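Local coordinates for PipY (Synechococcus elongatus, PDB 5NLC), which binds pyridoxal 5'-phosphate and is probably involved in the homeostasis of this vitamin B6 cofactor, at residues A31-A36 / P63-H68; V117-D122 / Q165-Q170; A131-E136 / R172-E177. All blocks are in the same frame, centred on the assembly; numbering follows the deposited sequence.

Interaction 1: residues A31-A36 / P63-H68; sequences AAIREA and PDLTWH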
ATOM      1  N   ALA A  31      -6.156  -9.019  19.346  1.00 18.43           N
ATOM      2  CA  ALA A  31      -7.362  -8.590  20.049  1.00 18.32           C
ATOM      3  C   ALA A  31      -7.758  -7.154  19.701  1.00 18.12           C
ATOM      4  O   ALA A  31      -8.948  -6.834  19.690  1.00 18.77           O
ATOM      5  CB  ALA A  31      -7.132  -8.727  21.529  1.00 18.81           C
ATOM      6  N   ALA A  32      -6.763  -6.293  19.445  1.00 18.86           N
ATOM      7  CA  ALA A  32      -6.958  -4.921  18.984  1.00 18.57           C
ATOM      8  C   ALA A  32      -7.528  -4.874  17.585  1.00 17.52           C
ATOM      9  O   ALA A  32      -8.389  -4.041  17.322  1.00 17.24           O
ATOM     10  CB  ALA A  32      -5.650  -4.151  19.012  1.00 20.01           C
ATOM     11  N   ILE A  33      -7.063  -5.762  16.711  1.00 16.94           N
ATOM     12  CA  ILE A  33      -7.629  -5.927  15.364  1.00 17.45           C
ATOM     13  C   ILE A  33      -9.098  -6.333  15.441  1.00 16.54           C
ATOM     14  O   ILE A  33      -9.915  -5.742  14.712  1.00 16.48           O
ATOM     15  CB  ILE A  33      -6.831  -6.932  14.485  1.00 17.66           C
ATOM     16  CG1 ILE A  33      -5.428  -6.341  14.241  1.00 19.20           C
ATOM     17  CG2 ILE A  33      -7.557  -7.223  13.177  1.00 17.83           C
ATOM     18  CD1 ILE A  33      -4.468  -7.314  13.570  1.00 20.41           C
ATOM     19  N   ARG A  34      -9.472  -7.257  16.342  1.00 16.44           N
ATOM     20  CA  ARG A  34     -10.873  -7.561  16.516  1.00 16.07           C
ATOM     21  C   ARG A  34     -11.684  -6.398  17.001  1.00 16.14           C
ATOM     22  O   ARG A  34     -12.783  -6.149  16.453  1.00 16.24           O
ATOM     23  CB  ARG A  34     -11.107  -8.724  17.455  1.00 16.57           C
ATOM     24  CG  ARG A  34     -10.626 -10.052  16.896  1.00 16.68           C
ATOM     25  CD  ARG A  34     -11.215 -11.204  17.683  1.00 17.43           C
ATOM     26  NE  ARG A  34     -10.801 -12.472  17.041  1.00 17.55           N
ATOM     27  CZ  ARG A  34     -11.303 -13.009  15.953  1.00 18.10           C
ATOM     28  NH1 ARG A  34     -12.347 -12.523  15.363  1.00 19.05           N
ATOM     29  NH2 ARG A  34     -10.754 -14.112  15.480  1.00 19.14           N
ATOM     30  N   GLU A  35     -11.158  -5.628  17.970  1.00 16.41           N
ATOM     31  CA  GLU A  35     -11.833  -4.398  18.391  1.00 17.42           C
ATOM     32  C   GLU A  35     -12.055  -3.389  17.221  1.00 17.39           C
ATOM     33  O   GLU A  35     -13.149  -2.793  17.107  1.00 17.41           O
ATOM     34  CB  GLU A  35     -11.147  -3.761  19.617  1.00 18.54           C
ATOM     35  CG  GLU A  35     -11.859  -2.594  20.250  1.00 20.12           C
ATOM     36  CD  GLU A  35     -11.182  -2.038  21.507  1.00 21.18           C
ATOM     37  OE1 GLU A  35     -10.307  -2.723  22.147  1.00 22.19           O
ATOM     38  OE2 GLU A  35     -11.515  -0.890  21.875  1.00 23.64           O
ATOM     39  N   ALA A  36     -11.024  -3.195  16.401  1.00 16.73           N
ATOM     40  CA  ALA A  36     -11.135  -2.343  15.248  1.00 16.98           C
ATOM     41  C   ALA A  36     -12.124  -2.822  14.248  1.00 16.71           C
ATOM     42  O   ALA A  36     -12.883  -2.022  13.694  1.00 16.84           O
ATOM     43  CB  ALA A  36      -9.786  -2.113  14.599  1.00 17.20           C
ATOM     44  N   PRO A  63     -14.561 -12.604   7.529  1.00 34.94           N
ATOM     45  CA  PRO A  63     -14.661 -12.956   6.088  1.00 37.28           C
ATOM     46  C   PRO A  63     -14.073 -11.882   5.085  1.00 35.36           C
ATOM     47  O   PRO A  63     -13.611 -12.242   3.992  1.00 39.37           O
ATOM     48  CB  PRO A  63     -16.182 -13.107   5.909  1.00 38.43           C
ATOM     49  CG  PRO A  63     -16.706 -11.997   6.789  1.00 39.55           C
ATOM     50  CD  PRO A  63     -15.801 -11.970   8.013  1.00 37.54           C
ATOM     51  N   ASP A  64     -14.068 -10.619   5.483  1.00 33.77           N
ATOM     52  CA  ASP A  64     -13.805  -9.467   4.608  1.00 32.33           C
ATOM     53  C   ASP A  64     -12.716  -8.539   5.176  1.00 29.27           C
ATOM     54  O   ASP A  64     -12.765  -7.343   5.065  1.00 28.36           O
ATOM     55  CB  ASP A  64     -15.082  -8.743   4.507  1.00 34.62           C
ATOM     56  CG  ASP A  64     -15.679  -8.489   5.839  1.00 37.57           C
ATOM     57  OD1 ASP A  64     -15.148  -9.059   6.887  1.00 36.39           O
ATOM     58  OD2 ASP A  64     -16.658  -7.715   5.840  1.00 40.54           O
ATOM     59  N   LEU A  65     -11.770  -9.137   5.870  1.00 27.92           N
ATOM     60  CA  LEU A  65     -10.606  -8.470   6.342  1.00 27.08           C
ATOM     61  C   LEU A  65      -9.652  -8.460   5.136  1.00 24.48           C
ATOM     62  O   LEU A  65      -9.382  -9.504   4.570  1.00 24.02           O
ATOM     63  CB  LEU A  65     -10.057  -9.252   7.561  1.00 29.84           C
ATOM     64  CG  LEU A  65      -9.180  -8.463   8.532  1.00 31.33           C
ATOM     65  CD1 LEU A  65      -8.775  -9.411   9.643  1.00 34.53           C
ATOM     66  CD2 LEU A  65      -7.913  -7.997   7.821  1.00 31.83           C
ATOM     67  N   THR A  66      -9.188  -7.290   4.723  1.00 21.40           N
ATOM     68  CA  THR A  66      -8.238  -7.155   3.675  1.00 19.76           C
ATOM     69  C   THR A  66      -6.837  -6.805   4.243  1.00 18.87           C
ATOM     70  O   THR A  66      -6.713  -5.816   4.985  1.00 17.50           O
ATOM     71  CB  THR A  66      -8.710  -6.072   2.717  1.00 20.13           C
ATOM     72  OG1 THR A  66      -9.952  -6.449   2.170  1.00 20.06           O
ATOM     73  CG2 THR A  66      -7.772  -5.845   1.595  1.00 19.89           C
ATOM     74  N   TRP A  67      -5.823  -7.664   3.949  1.00 17.98           N
ATOM     75  CA  TRP A  67      -4.471  -7.471   4.423  1.00 18.20           C
ATOM     76  C   TRP A  67      -3.581  -6.810   3.349  1.00 17.25           C
ATOM     77  O   TRP A  67      -3.533  -7.281   2.182  1.00 17.00           O
ATOM     78  CB  TRP A  67      -3.835  -8.806   4.758  1.00 19.13           C
ATOM     79  CG  TRP A  67      -4.395  -9.421   6.046  1.00 21.02           C
ATOM     80  CD1 TRP A  67      -5.344 -10.405   6.160  1.00 22.94           C
ATOM     81  CD2 TRP A  67      -4.074  -9.030   7.346  1.00 22.41           C
ATOM     82  NE1 TRP A  67      -5.608 -10.656   7.485  1.00 24.10           N
ATOM     83  CE2 TRP A  67      -4.818  -9.838   8.238  1.00 23.81           C
ATOM     84  CE3 TRP A  67      -3.201  -8.070   7.877  1.00 22.50           C
ATOM     85  CZ2 TRP A  67      -4.699  -9.717   9.659  1.00 25.11           C
ATOM     86  CZ3 TRP A  67      -3.077  -7.997   9.309  1.00 24.46           C
ATOM     87  CH2 TRP A  67      -3.854  -8.764  10.150  1.00 23.82           C
ATOM     88  N   HIS A  68      -2.837  -5.825   3.797  1.00 16.55           N
ATOM     89  CA  HIS A  68      -1.982  -4.979   2.956  1.00 16.11           C
ATOM     90  C   HIS A  68      -0.551  -5.118   3.450  1.00 16.51           C
ATOM     91  O   HIS A  68      -0.303  -4.923   4.672  1.00 16.92           O
ATOM     92  CB  HIS A  68      -2.399  -3.518   3.122  1.00 15.81           C
ATOM     93  CG  HIS A  68      -3.764  -3.199   2.590  1.00 15.67           C
ATOM     94  ND1 HIS A  68      -3.950  -2.549   1.397  1.00 15.39           N
ATOM     95  CD2 HIS A  68      -4.997  -3.449   3.066  1.00 16.15           C
ATOM     96  CE1 HIS A  68      -5.243  -2.437   1.149  1.00 15.63           C
ATOM     97  NE2 HIS A  68      -5.905  -2.917   2.179  1.00 15.88           N
TER

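Interaction 2: residues V117-D122 / Q165-Q170; sequences VKLLPD and QALFAQ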
ATOM      1  N   VAL A 117       7.396   3.960  -6.284  1.00 19.60           N
ATOM      2  CA  VAL A 117       8.211   4.749  -7.169  1.00 21.09           C
ATOM      3  C   VAL A 117       8.999   5.755  -6.340  1.00 21.57           C
ATOM      4  O   VAL A 117       8.450   6.419  -5.475  1.00 22.06           O
ATOM      5  CB  VAL A 117       7.333   5.558  -8.146  1.00 22.27           C
ATOM      6  CG1 VAL A 117       8.210   6.334  -9.138  1.00 23.18           C
ATOM      7  CG2 VAL A 117       6.481   4.616  -8.934  1.00 23.23           C
ATOM      8  N   LYS A 118      10.267   5.913  -6.688  1.00 23.21           N
ATOM      9  CA  LYS A 118      11.156   6.831  -6.025  1.00 24.80           C
ATOM     10  C   LYS A 118      11.270   8.069  -6.925  1.00 24.21           C
ATOM     11  O   LYS A 118      11.992   8.083  -7.888  1.00 23.57           O
ATOM     12  CB  LYS A 118      12.523   6.180  -5.773  1.00 26.90           C
ATOM     13  CG  LYS A 118      13.525   7.081  -5.100  1.00 29.98           C
ATOM     14  CD  LYS A 118      14.876   6.419  -4.813  1.00 32.80           C
ATOM     15  CE  LYS A 118      14.794   5.513  -3.606  1.00 34.17           C
ATOM     16  NZ  LYS A 118      16.159   4.982  -3.280  1.00 36.39           N
ATOM     17  N   LEU A 119      10.527   9.088  -6.576  1.00 23.98           N
ATOM     18  CA  LEU A 119      10.551  10.345  -7.245  1.00 25.78           C
ATOM     19  C   LEU A 119      11.594  11.325  -6.674  1.00 26.73           C
ATOM     20  O   LEU A 119      11.863  12.324  -7.283  1.00 27.29           O
ATOM     21  CB  LEU A 119       9.146  10.956  -7.146  1.00 25.73           C
ATOM     22  CG  LEU A 119       8.037  10.290  -7.986  1.00 26.53           C
ATOM     23  CD1 LEU A 119       6.705  10.902  -7.604  1.00 27.18           C
ATOM     24  CD2 LEU A 119       8.279  10.536  -9.451  1.00 27.98           C
ATOM     25  N   LEU A 120      12.138  11.059  -5.499  1.00 28.93           N
ATOM     26  CA  LEU A 120      13.190  11.853  -4.877  1.00 32.45           C
ATOM     27  C   LEU A 120      14.317  10.948  -4.372  1.00 36.23           C
ATOM     28  O   LEU A 120      14.049   9.796  -3.964  1.00 35.65           O
ATOM     29  CB  LEU A 120      12.608  12.651  -3.684  1.00 32.54           C
ATOM     30  CG  LEU A 120      11.755  13.878  -4.017  1.00 33.14           C
ATOM     31  CD1 LEU A 120      11.133  14.399  -2.720  1.00 34.28           C
ATOM     32  CD2 LEU A 120      12.636  14.950  -4.657  1.00 33.72           C
ATOM     33  N   PRO A 121      15.563  11.483  -4.298  1.00 40.76           N
ATOM     34  CA  PRO A 121      16.641  10.690  -3.692  1.00 42.50           C
ATOM     35  C   PRO A 121      16.272  10.258  -2.266  1.00 43.72           C
ATOM     36  O   PRO A 121      15.667  11.033  -1.520  1.00 38.38           O
ATOM     37  CB  PRO A 121      17.824  11.674  -3.673  1.00 44.54           C
ATOM     38  CG  PRO A 121      17.565  12.565  -4.855  1.00 44.44           C
ATOM     39  CD  PRO A 121      16.078  12.786  -4.777  1.00 43.25           C
ATOM     40  N   ASP A 122      16.590   9.009  -1.929  1.00 45.03           N
ATOM     41  CA  ASP A 122      16.340   8.506  -0.595  1.00 46.45           C
ATOM     42  C   ASP A 122      17.295   7.348  -0.310  1.00 49.68           C
ATOM     43  O   ASP A 122      17.138   6.276  -0.858  1.00 46.59           O
ATOM     44  CB  ASP A 122      14.879   8.061  -0.463  1.00 44.97           C
ATOM     45  CG  ASP A 122      14.447   7.790   1.005  1.00 46.05           C
ATOM     46  OD1 ASP A 122      15.304   7.759   1.916  1.00 44.99           O
ATOM     47  OD2 ASP A 122      13.216   7.572   1.236  1.00 45.89           O
ATOM     48  N   GLN A 165       4.247  18.044   0.134  1.00 16.71           N
ATOM     49  CA  GLN A 165       3.102  18.449  -0.706  1.00 18.00           C
ATOM     50  C   GLN A 165       3.440  18.344  -2.192  1.00 17.22           C
ATOM     51  O   GLN A 165       2.663  17.771  -2.989  1.00 17.56           O
ATOM     52  CB  GLN A 165       2.724  19.904  -0.397  1.00 19.72           C
ATOM     53  CG  GLN A 165       1.525  20.314  -1.248  1.00 22.28           C
ATOM     54  CD  GLN A 165       1.199  21.720  -1.069  1.00 25.86           C
ATOM     55  OE1 GLN A 165       2.024  22.582  -1.443  1.00 29.47           O
ATOM     56  NE2 GLN A 165      -0.003  22.021  -0.488  1.00 28.65           N
ATOM     57  N   ALA A 166       4.582  18.870  -2.549  1.00 17.60           N
ATOM     58  CA  ALA A 166       5.009  18.889  -3.949  1.00 18.26           C
ATOM     59  C   ALA A 166       5.201  17.449  -4.449  1.00 17.76           C
ATOM     60  O   ALA A 166       4.814  17.098  -5.597  1.00 17.51           O
ATOM     61  CB  ALA A 166       6.247  19.756  -4.143  1.00 19.31           C
ATOM     62  N   LEU A 167       5.741  16.598  -3.586  1.00 17.01           N
ATOM     63  CA  LEU A 167       5.958  15.192  -3.929  1.00 17.45           C
ATOM     64  C   LEU A 167       4.674  14.452  -4.218  1.00 17.13           C
ATOM     65  O   LEU A 167       4.653  13.712  -5.222  1.00 16.59           O
ATOM     66  CB  LEU A 167       6.787  14.448  -2.845  1.00 17.74           C
ATOM     67  CG  LEU A 167       6.957  12.931  -3.020  1.00 18.42           C
ATOM     68  CD1 LEU A 167       7.904  12.540  -4.145  1.00 19.55           C
ATOM     69  CD2 LEU A 167       7.454  12.365  -1.718  1.00 19.07           C
ATOM     70  N   PHE A 168       3.653  14.642  -3.345  1.00 16.60           N
ATOM     71  CA  PHE A 168       2.397  13.977  -3.490  1.00 16.66           C
ATOM     72  C   PHE A 168       1.655  14.457  -4.737  1.00 17.31           C
ATOM     73  O   PHE A 168       1.019  13.650  -5.439  1.00 17.52           O
ATOM     74  CB  PHE A 168       1.552  14.087  -2.246  1.00 16.46           C
ATOM     75  CG  PHE A 168       2.117  13.345  -1.027  1.00 16.22           C
ATOM     76  CD1 PHE A 168       2.931  12.216  -1.129  1.00 16.58           C
ATOM     77  CD2 PHE A 168       1.726  13.785   0.232  1.00 16.59           C
ATOM     78  CE1 PHE A 168       3.360  11.557   0.039  1.00 16.80           C
ATOM     79  CE2 PHE A 168       2.131  13.160   1.371  1.00 16.72           C
ATOM     80  CZ  PHE A 168       2.970  12.032   1.269  1.00 16.62           C
ATOM     81  N   ALA A 169       1.837  15.733  -5.067  1.00 17.91           N
ATOM     82  CA  ALA A 169       1.259  16.278  -6.312  1.00 19.24           C
ATOM     83  C   ALA A 169       1.922  15.684  -7.552  1.00 19.23           C
ATOM     84  O   ALA A 169       1.261  15.333  -8.546  1.00 18.77           O
ATOM     85  CB  ALA A 169       1.370  17.805  -6.281  1.00 20.14           C
ATOM     86  N   GLN A 170       3.233  15.566  -7.473  1.00 19.51           N
ATOM     87  CA  GLN A 170       4.023  14.967  -8.544  1.00 19.79           C
ATOM     88  C   GLN A 170       3.641  13.549  -8.739  1.00 19.86           C
ATOM     89  O   GLN A 170       3.573  13.131  -9.883  1.00 20.95           O
ATOM     90  CB  GLN A 170       5.496  15.097  -8.287  1.00 20.60           C
ATOM     91  CG  GLN A 170       6.426  14.645  -9.413  1.00 21.80           C
ATOM     92  CD  GLN A 170       7.876  14.551  -8.963  1.00 23.67           C
ATOM     93  OE1 GLN A 170       8.204  14.668  -7.737  1.00 24.93           O
ATOM     94  NE2 GLN A 170       8.753  14.288  -9.913  1.00 24.03           N
TER

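Interaction 3: residues A131-E136 / R172-E177; sequences ADLRAE and RTFAAE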
ATOM      1  N   ALA A 131      11.991   6.642 -14.900  1.00 22.71           N
ATOM      2  CA  ALA A 131      12.327   6.307 -16.315  1.00 23.55           C
ATOM      3  C   ALA A 131      12.243   4.808 -16.616  1.00 22.85           C
ATOM      4  O   ALA A 131      11.682   4.344 -17.655  1.00 20.88           O
ATOM      5  CB  ALA A 131      13.729   6.827 -16.648  1.00 24.47           C
ATOM      6  N   ASP A 132      12.771   4.020 -15.670  1.00 23.41           N
ATOM      7  CA  ASP A 132      12.679   2.566 -15.769  1.00 24.29           C
ATOM      8  C   ASP A 132      11.215   2.128 -15.717  1.00 22.03           C
ATOM      9  O   ASP A 132      10.802   1.299 -16.511  1.00 21.03           O
ATOM     10  CB  ASP A 132      13.543   1.868 -14.678  1.00 26.60           C
ATOM     11  CG  ASP A 132      13.635   0.323 -14.837  1.00 31.48           C
ATOM     12  OD1 ASP A 132      13.682  -0.254 -15.991  1.00 34.07           O
ATOM     13  OD2 ASP A 132      13.685  -0.348 -13.745  1.00 35.22           O
ATOM     14  N   LEU A 133      10.437   2.680 -14.788  1.00 20.77           N
ATOM     15  CA  LEU A 133       9.013   2.330 -14.714  1.00 21.00           C
ATOM     16  C   LEU A 133       8.302   2.641 -16.044  1.00 20.68           C
ATOM     17  O   LEU A 133       7.612   1.815 -16.577  1.00 19.65           O
ATOM     18  CB  LEU A 133       8.285   3.049 -13.567  1.00 21.60           C
ATOM     19  CG  LEU A 133       6.787   2.756 -13.401  1.00 21.80           C
ATOM     20  CD1 LEU A 133       6.425   1.261 -13.407  1.00 22.84           C
ATOM     21  CD2 LEU A 133       6.301   3.480 -12.139  1.00 22.99           C
ATOM     22  N   ARG A 134       8.540   3.801 -16.614  1.00 20.64           N
ATOM     23  CA  ARG A 134       7.877   4.133 -17.886  1.00 21.53           C
ATOM     24  C   ARG A 134       8.313   3.171 -19.005  1.00 21.28           C
ATOM     25  O   ARG A 134       7.511   2.722 -19.806  1.00 20.39           O
ATOM     26  CB  ARG A 134       8.220   5.574 -18.292  1.00 24.12           C
ATOM     27  CG  ARG A 134       7.473   6.051 -19.532  1.00 25.60           C
ATOM     28  CD  ARG A 134       8.043   7.415 -19.986  1.00 28.22           C
ATOM     29  NE  ARG A 134       7.585   8.519 -19.145  1.00 29.01           N
ATOM     30  CZ  ARG A 134       6.413   9.180 -19.337  1.00 32.97           C
ATOM     31  NH1 ARG A 134       5.552   8.835 -20.313  1.00 33.87           N
ATOM     32  NH2 ARG A 134       6.077  10.209 -18.556  1.00 31.80           N
ATOM     33  N   ALA A 135       9.594   2.836 -19.044  1.00 21.39           N
ATOM     34  CA  ALA A 135      10.106   1.938 -20.049  1.00 22.15           C
ATOM     35  C   ALA A 135       9.576   0.538 -19.943  1.00 22.00           C
ATOM     36  O   ALA A 135       9.525  -0.184 -20.948  1.00 21.30           O
ATOM     37  CB  ALA A 135      11.623   1.881 -20.015  1.00 22.49           C
ATOM     38  N   GLU A 136       9.225   0.117 -18.733  1.00 21.82           N
ATOM     39  CA  GLU A 136       8.768  -1.254 -18.502  1.00 23.38           C
ATOM     40  C   GLU A 136       7.278  -1.401 -18.529  1.00 22.36           C
ATOM     41  O   GLU A 136       6.744  -2.486 -18.378  1.00 21.91           O
ATOM     42  CB  GLU A 136       9.346  -1.728 -17.160  1.00 25.25           C
ATOM     43  CG  GLU A 136      10.855  -2.010 -17.229  1.00 28.52           C
ATOM     44  CD  GLU A 136      11.326  -2.730 -18.543  1.00 33.69           C
ATOM     45  OE1 GLU A 136      10.756  -3.761 -18.970  1.00 34.72           O
ATOM     46  OE2 GLU A 136      12.262  -2.202 -19.217  1.00 41.39           O
ATOM     47  N   ARG A 172       0.634  12.182  -8.102  1.00 17.35           N
ATOM     48  CA  ARG A 172      -0.658  12.223  -8.754  1.00 18.24           C
ATOM     49  C   ARG A 172      -0.533  12.507 -10.231  1.00 18.43           C
ATOM     50  O   ARG A 172      -1.143  11.824 -11.058  1.00 18.40           O
ATOM     51  CB  ARG A 172      -1.583  13.270  -8.092  1.00 19.26           C
ATOM     52  CG  ARG A 172      -2.921  13.343  -8.788  1.00 21.43           C
ATOM     53  CD  ARG A 172      -3.845  14.469  -8.317  1.00 23.93           C
ATOM     54  NE  ARG A 172      -3.283  15.758  -8.716  1.00 25.68           N
ATOM     55  CZ  ARG A 172      -2.618  16.579  -7.927  1.00 26.93           C
ATOM     56  NH1 ARG A 172      -2.421  16.309  -6.634  1.00 27.27           N
ATOM     57  NH2 ARG A 172      -2.159  17.737  -8.428  1.00 27.64           N
ATOM     58  N   THR A 173       0.280  13.495 -10.554  1.00 18.35           N
ATOM     59  CA  THR A 173       0.509  13.896 -11.919  1.00 19.85           C
ATOM     60  C   THR A 173       1.100  12.777 -12.785  1.00 19.46           C
ATOM     61  O   THR A 173       0.593  12.431 -13.863  1.00 20.66           O
ATOM     62  CB  THR A 173       1.325  15.213 -11.884  1.00 20.95           C
ATOM     63  OG1 THR A 173       0.490  16.207 -11.263  1.00 21.87           O
ATOM     64  CG2 THR A 173       1.594  15.684 -13.252  1.00 23.29           C
ATOM     65  N   PHE A 174       2.156  12.175 -12.285  1.00 19.44           N
ATOM     66  CA  PHE A 174       2.820  11.059 -12.950  1.00 19.70           C
ATOM     67  C   PHE A 174       1.906   9.830 -13.111  1.00 19.18           C
ATOM     68  O   PHE A 174       1.933   9.255 -14.168  1.00 18.76           O
ATOM     69  CB  PHE A 174       4.067  10.708 -12.164  1.00 20.06           C
ATOM     70  CG  PHE A 174       4.957   9.689 -12.786  1.00 20.89           C
ATOM     71  CD1 PHE A 174       5.226   9.668 -14.154  1.00 22.39           C
ATOM     72  CD2 PHE A 174       5.621   8.779 -11.955  1.00 21.79           C
ATOM     73  CE1 PHE A 174       6.102   8.751 -14.700  1.00 23.83           C
ATOM     74  CE2 PHE A 174       6.516   7.873 -12.490  1.00 22.53           C
ATOM     75  CZ  PHE A 174       6.785   7.866 -13.854  1.00 23.76           C
ATOM     76  N   ALA A 175       1.126   9.469 -12.076  1.00 18.10           N
ATOM     77  CA  ALA A 175       0.200   8.347 -12.184  1.00 18.19           C
ATOM     78  C   ALA A 175      -0.781   8.592 -13.322  1.00 18.98           C
ATOM     79  O   ALA A 175      -1.071   7.646 -14.101  1.00 19.69           O
ATOM     80  CB  ALA A 175      -0.520   8.024 -10.878  1.00 17.66           C
ATOM     81  N   ALA A 176      -1.265   9.828 -13.465  1.00 19.18           N
ATOM     82  CA  ALA A 176      -2.173  10.107 -14.585  1.00 20.87           C
ATOM     83  C   ALA A 176      -1.423   9.960 -15.924  1.00 21.24           C
ATOM     84  O   ALA A 176      -1.953   9.394 -16.912  1.00 21.41           O
ATOM     85  CB  ALA A 176      -2.781  11.497 -14.425  1.00 22.15           C
ATOM     86  N   GLU A 177      -0.181  10.423 -15.988  1.00 22.04           N
ATOM     87  CA  GLU A 177       0.585  10.170 -17.200  1.00 24.01           C
ATOM     88  C   GLU A 177       0.776   8.695 -17.478  1.00 23.36           C
ATOM     89  O   GLU A 177       0.682   8.288 -18.616  1.00 23.58           O
ATOM     90  CB  GLU A 177       1.971  10.794 -17.167  1.00 26.21           C
ATOM     91  CG  GLU A 177       1.940  12.264 -17.358  1.00 29.04           C
ATOM     92  CD  GLU A 177       1.224  12.704 -18.664  1.00 32.69           C
ATOM     93  OE1 GLU A 177       0.250  13.512 -18.557  1.00 33.56           O
ATOM     94  OE2 GLU A 177       1.601  12.193 -19.734  1.00 34.18           O
TER

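Interaction 1: residues A31-A36 / P63-H68
Ile33, on helix 30-38, meets Trp67 and Leu65 with its two branches, and no hydrogen bond joins the segments. The tighter part is at the end of the longer branch: CD1 of Ile33 lies 3.8 Å from CH2 at the far corner of the Trp67 indole, the two side chains arriving from opposite directions. Within its own segment the indole is also covered, CD2 of Leu65 sitting 3.5 Å above one face of the ring of Trp67, displaced toward the rim. The looser part belongs to the short branch of Ile33, CG2, anti to the backbone N (CG1 at chi1 -65°), which stands 4.3 Å from CD1 of Leu65. Phe44 of strand 43-46 also packs on Ile33 and Leu65. Toward solvent, polar links take over: Arg34 forms a salt bridge with Asp61, and Asp64 one with Arg42. Pro63, at the exposed end of 63-68, belongs to a calcium site seen in another structure of this protein. A helix outside and parallel strands inside, joined by apolar side chains, are characteristic of the modified TIM barrel of fold type III pyridoxal-phosphate proteins.

Interaction 2: residues V117-D122 / Q165-Q170
The carboxamide of Gln170 is the one flat group in this contact, and a single face of it lies over Leu119. CD2 of Leu119 approaches NE2 of Gln170 at 3.8 Å, while CB of Leu119 lies 3.9 Å from OE1 of Gln170, so the leucine spans the amide from nitrogen to oxygen. CD1 of Leu119 sits on the same side. No hydrogen bond crosses to the loop from the amide edges; the polar group serves here as a lid on apolar carbon, its extended chain sliding past the leucine in the opposite direction. One turn earlier on the helix, Leu167 reaches the loop with a single methyl: its CD1 is 3.6 Å from CB of Leu119 and 4.0 Å from CD1 of Leu120. Because CG of Leu167 is anti to its backbone N (chi1 174°), this methyl touches both loop leucines. In the modified TIM barrel, residues 117-122 leave the C-terminal end of strand 112-116 and pack on helix 161-181, which follows the neighbouring strand 147-152. The side chain of Leu167 lies about 9 Å from that of Arg210, which binds pyridoxal 5'-phosphate in another structure of this protein. With an alanine at Leu119 the CB touch on Leu167 stays, but the Gln170 amide, without the two methyls beneath it, would probably be freer to turn. On the other side of the loop, Lys118 NZ donates to Asp122 O at 2.9 Å, with a C=O...N angle of 144°, and also to Lys125 O, drawing the loop back on itself.

Interaction 3: residues A131-E136 / R172-E177
Two torsions do much to bring Phe174 and Arg134 together. In Phe174, CG stands anti to the backbone N (chi1 -173°), which carries the ring out from helix 161-181 toward helix 130-141. The chain of Arg134 bends at chi3 (-76°) and returns its guanidinium to the rim of that ring. NH2 of Arg134 comes to 4.1 Å from CE1 of Phe174, at the ring edge and near the ring plane, with guanidinium and ring planes turned 48° apart. On the buried side, CD2 of Leu133 approaches CE2 of Phe174 at 4.4 Å, so that the ring meets two consecutive residues of the facing helix, Arg134 at its edge and Leu133 obliquely. Glu177, one turn after Phe174, contributes its CB, 4.4 Å from NH2 of Arg134. The axes of segments 131-136 and 172-177, running in nearly the same direction, come no closer than 12.2 Å, a spacing bridged by side chains rather than by close backbones. Both helices belong to the outer layer of the barrel; Leu133 also packs on Trp128, and the ring of Phe174 on Leu119 and Pro130. The carboxylate of Glu177 is not in salt-bridge contact: its OE2 is 5.0 Å from NH2 of Arg134, near enough for a probable weak attraction. With the cation at the ring's edge instead of over its face, a classical cation-pi interaction is not made; between these segments the contact is loose and rests on van der Waals packing, with charge playing at most a diffuse part at the solvent rim.

All three contacts lie in one modified TIM barrel, a domain related to the N-terminal domain of alanine racemase. Interaction 1 closes before the others open and sits across the chain's centre from them: its centre is about 31 Å from that of interaction 2 and about 33 Å from that of interaction 3. Interactions 2 and 3 alternate along the chain, share helix 161-181 and have centres about 12 Å apart. They also touch, Val117 CG2 lying 3.4 Å from Leu133 CD2, so the loop after strand 112-116 and the two helices form one apolar cluster. Interaction 1 joins an early helix to the barrel strands, while 2 and 3 join later helices and a loop to one another.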